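Local coordinates for heme peroxidase (PDB 2GVK) that decolorizes dyes as a haem peroxidase of the DyP family, using hydrogen peroxide as the oxidant, at the interface of chains A and B. Sequence-based numbering; all coordinates share one arbitrary frame. Chains: chain A/B, Heme peroxidase.

The interface of chains A and B. Residues chain A 145, 153, 252, 254, 259; chain B 122, 125-126, 129, 141.
B:Phe122 pushes its ring into an apolar pocket of chain A built from A:Phe145, A:Ile153, A:Ala252, A:Thr254 and A:Tyr259. The side chains of A:Phe145 and B:Phe122 cross at about a right angle, and A:Phe145 lays CZ over one face of the inserted ring, 3.4 Å from B:Phe122 CG. CG1 and CD1 of A:Ile153 come over the CZ end from the same side, CG1 3.6 Å from B:Phe122 CZ; B:Ser126 CB backs the opposite face. The CE1 corner is packed by the A:Ala252 methyl, the A:Thr254 CG2 methyl and CE2 of A:Tyr259, whose ring meets B:Phe122 edge to edge, the planes steeply turned against each other.

Beyond this apolar plug, A:Tyr259 and B:Asp129 reach tip to tip. The phenol OH donates a 2.6 Å hydrogen bond to carboxylate OD2 on its anti side, 17° out of the carboxylate plane, with ring and carboxylate planes 29° apart. CB of B:Ser126 lies against the tyrosine edge beside this bond.

A:Thr254 divides its branches: OG1 sits between the backbone N and the carbonyl carbon (chi1 59°) and turns to water, while CG2, anti to the carbonyl carbon, faces the phenylalanine. OG1 binds water 1, which continues to B:Ala125 O, and lies 2.6 Å from water 3, which also contacts A:Thr254 N and B:Glu141 OE2. A:Thr254 O and B:Asp129 OD1 lie 3.2 Å apart, an unfavourable approach that water 2, bound to OD1, may only soften.

Two-fold symmetry repeats the patch with the chains exchanged, perhaps reflecting a biological assembly. Strand 140-145 supplies A:Phe145 and B:Glu141; helix 118-131 of one copy packs on 3-10 helix 254-256 and the ends of strands 245-253 and 258-267 in the other copy's beta-barrel fold.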
ATOM      1  N   PHE A 145       8.340 -13.198 -13.905  1.00 13.51           N
ATOM      2  CA  PHE A 145       7.341 -12.436 -13.166  1.00 13.65           C
ATOM      3  C   PHE A 145       6.587 -13.357 -12.262  1.00 14.18           C
ATOM      4  O   PHE A 145       6.402 -14.531 -12.583  1.00 14.78           O
ATOM      5  CB  PHE A 145       6.360 -11.754 -14.135  1.00 13.79           C
ATOM      6  CG  PHE A 145       5.726 -12.697 -15.117  1.00 13.21           C
ATOM      7  CD1 PHE A 145       6.337 -12.979 -16.319  1.00 15.61           C
ATOM      8  CD2 PHE A 145       4.531 -13.341 -14.811  1.00 13.70           C
ATOM      9  CE1 PHE A 145       5.766 -13.886 -17.200  1.00 15.31           C
ATOM     10  CE2 PHE A 145       3.972 -14.217 -15.675  1.00 13.73           C
ATOM     11  CZ  PHE A 145       4.580 -14.497 -16.873  1.00 12.80           C
ATOM     12  N   ILE A 153       3.632 -21.165 -14.348  1.00 13.35           N
ATOM     13  CA  ILE A 153       2.982 -20.765 -15.579  1.00 13.64           C
ATOM     14  C   ILE A 153       1.949 -21.834 -16.049  1.00 14.05           C
ATOM     15  O   ILE A 153       1.044 -21.534 -16.836  1.00 14.36           O
ATOM     16  CB  ILE A 153       4.044 -20.470 -16.663  1.00 13.65           C
ATOM     17  CG1 ILE A 153       3.486 -19.523 -17.745  1.00 14.53           C
ATOM     18  CG2 ILE A 153       4.584 -21.754 -17.252  1.00 15.15           C
ATOM     19  CD1 ILE A 153       4.561 -18.917 -18.603  1.00 14.41           C
ATOM     20  N   ALA A 252       7.713 -15.782 -20.526  1.00 11.13           N
ATOM     21  CA  ALA A 252       6.955 -16.022 -21.748  1.00 11.23           C
ATOM     22  C   ALA A 252       7.079 -14.965 -22.773  1.00 11.30           C
ATOM     23  O   ALA A 252       7.230 -13.774 -22.450  1.00 11.84           O
ATOM     24  CB  ALA A 252       5.463 -16.190 -21.407  1.00 11.89           C
ATOM     25  N   THR A 254       4.315 -14.676 -25.358  1.00 10.03           N
ATOM     26  CA  THR A 254       3.054 -15.269 -25.803  1.00 10.15           C
ATOM     27  C   THR A 254       2.777 -15.057 -27.290  1.00 10.23           C
ATOM     28  O   THR A 254       2.124 -15.856 -27.907  1.00 10.41           O
ATOM     29  CB  THR A 254       1.871 -14.748 -24.995  1.00 10.29           C
ATOM     30  OG1 THR A 254       1.794 -13.332 -25.114  1.00 10.28           O
ATOM     31  CG2 THR A 254       2.028 -15.118 -23.531  1.00 11.86           C
ATOM     32  N   TYR A 259       6.095 -20.428 -23.783  1.00 12.03           N
ATOM     33  CA  TYR A 259       5.787 -20.431 -22.358  1.00 11.63           C
ATOM     34  C   TYR A 259       6.818 -21.272 -21.651  1.00 11.75           C
ATOM     35  O   TYR A 259       7.077 -22.422 -22.059  1.00 12.02           O
ATOM     36  CB  TYR A 259       4.417 -21.018 -22.093  1.00 11.42           C
ATOM     37  CG  TYR A 259       3.280 -20.252 -22.729  1.00 10.23           C
ATOM     38  CD1 TYR A 259       2.953 -20.443 -24.059  1.00 10.29           C
ATOM     39  CD2 TYR A 259       2.509 -19.389 -21.988  1.00  9.49           C
ATOM     40  CE1 TYR A 259       1.934 -19.734 -24.650  1.00  9.92           C
ATOM     41  CE2 TYR A 259       1.454 -18.702 -22.567  1.00 10.29           C
ATOM     42  CZ  TYR A 259       1.177 -18.884 -23.896  1.00  9.42           C
ATOM     43  OH  TYR A 259       0.139 -18.163 -24.479  1.00 11.43           O
TER
ATOM     44  N   PHE B 122       0.639 -10.626 -18.766  1.00 10.68           N
ATOM     45  CA  PHE B 122       0.841 -11.968 -19.312  1.00 10.70           C
ATOM     46  C   PHE B 122      -0.474 -12.703 -19.446  1.00 11.04           C
ATOM     47  O   PHE B 122      -0.735 -13.319 -20.452  1.00 11.42           O
ATOM     48  CB  PHE B 122       1.806 -12.801 -18.434  1.00 10.73           C
ATOM     49  CG  PHE B 122       1.710 -14.267 -18.679  1.00 10.29           C
ATOM     50  CD1 PHE B 122       2.299 -14.831 -19.790  1.00 10.83           C
ATOM     51  CD2 PHE B 122       0.942 -15.085 -17.845  1.00 11.06           C
ATOM     52  CE1 PHE B 122       2.154 -16.170 -20.054  1.00  9.63           C
ATOM     53  CE2 PHE B 122       0.821 -16.443 -18.094  1.00 12.42           C
ATOM     54  CZ  PHE B 122       1.404 -16.976 -19.217  1.00 10.60           C
ATOM     55  N   ALA B 125      -2.391 -11.389 -22.414  1.00 10.83           N
ATOM     56  CA  ALA B 125      -1.696 -11.730 -23.622  1.00 10.50           C
ATOM     57  C   ALA B 125      -1.808 -13.225 -23.967  1.00 10.56           C
ATOM     58  O   ALA B 125      -1.888 -13.579 -25.130  1.00 10.67           O
ATOM     59  CB  ALA B 125      -0.224 -11.301 -23.527  1.00 10.85           C
ATOM     60  N   SER B 126      -1.821 -14.090 -22.953  1.00 10.35           N
ATOM     61  CA  SER B 126      -1.922 -15.519 -23.186  0.50 10.27           C
ATOM     62  C   SER B 126      -3.296 -15.870 -23.772  1.00 10.50           C
ATOM     63  O   SER B 126      -3.407 -16.746 -24.623  1.00 10.61           O
ATOM     64  CB  SER B 126      -1.647 -16.316 -21.891  0.50 10.34           C
ATOM     65  OG  SER B 126      -2.733 -16.245 -20.987  0.50  8.62           O
ATOM     66  N   ASP B 129      -3.216 -14.962 -27.366  1.00 10.98           N
ATOM     67  CA  ASP B 129      -2.468 -16.010 -28.078  1.00 11.33           C
ATOM     68  C   ASP B 129      -3.396 -17.174 -28.427  1.00 11.80           C
ATOM     69  O   ASP B 129      -3.422 -17.649 -29.566  1.00 11.75           O
ATOM     70  CB  ASP B 129      -1.295 -16.487 -27.200  1.00 11.23           C
ATOM     71  CG  ASP B 129      -0.491 -17.639 -27.837  1.00 12.38           C
ATOM     72  OD1 ASP B 129      -0.248 -17.620 -29.080  1.00 13.59           O
ATOM     73  OD2 ASP B 129      -0.037 -18.539 -27.064  1.00 12.94           O
ATOM     74  N   GLU B 141       7.490  -8.508 -30.120  1.00 11.98           N
ATOM     75  CA  GLU B 141       7.016  -8.400 -28.733  1.00 11.94           C
ATOM     76  C   GLU B 141       8.096  -7.765 -27.904  1.00 12.04           C
ATOM     77  O   GLU B 141       9.249  -8.205 -27.928  1.00 12.61           O
ATOM     78  CB  GLU B 141       6.652  -9.763 -28.151  1.00 11.90           C
ATOM     79  CG  GLU B 141       6.136  -9.688 -26.720  1.00 12.77           C
ATOM     80  CD  GLU B 141       5.509 -11.008 -26.221  1.00 15.75           C
ATOM     81  OE1 GLU B 141       5.107 -11.851 -27.059  1.00 18.94           O
ATOM     82  OE2 GLU B 141       5.457 -11.205 -24.981  1.00 18.06           O
TER
HETATM   83  O   HOH W   1      -0.085 -12.849 -27.106  1.00 14.72           O
HETATM   84  O   HOH W   2       0.168 -15.457 -30.480  1.00 17.11           O
HETATM   85  O   HOH W   3       3.620 -12.131 -23.623  1.00 21.13           O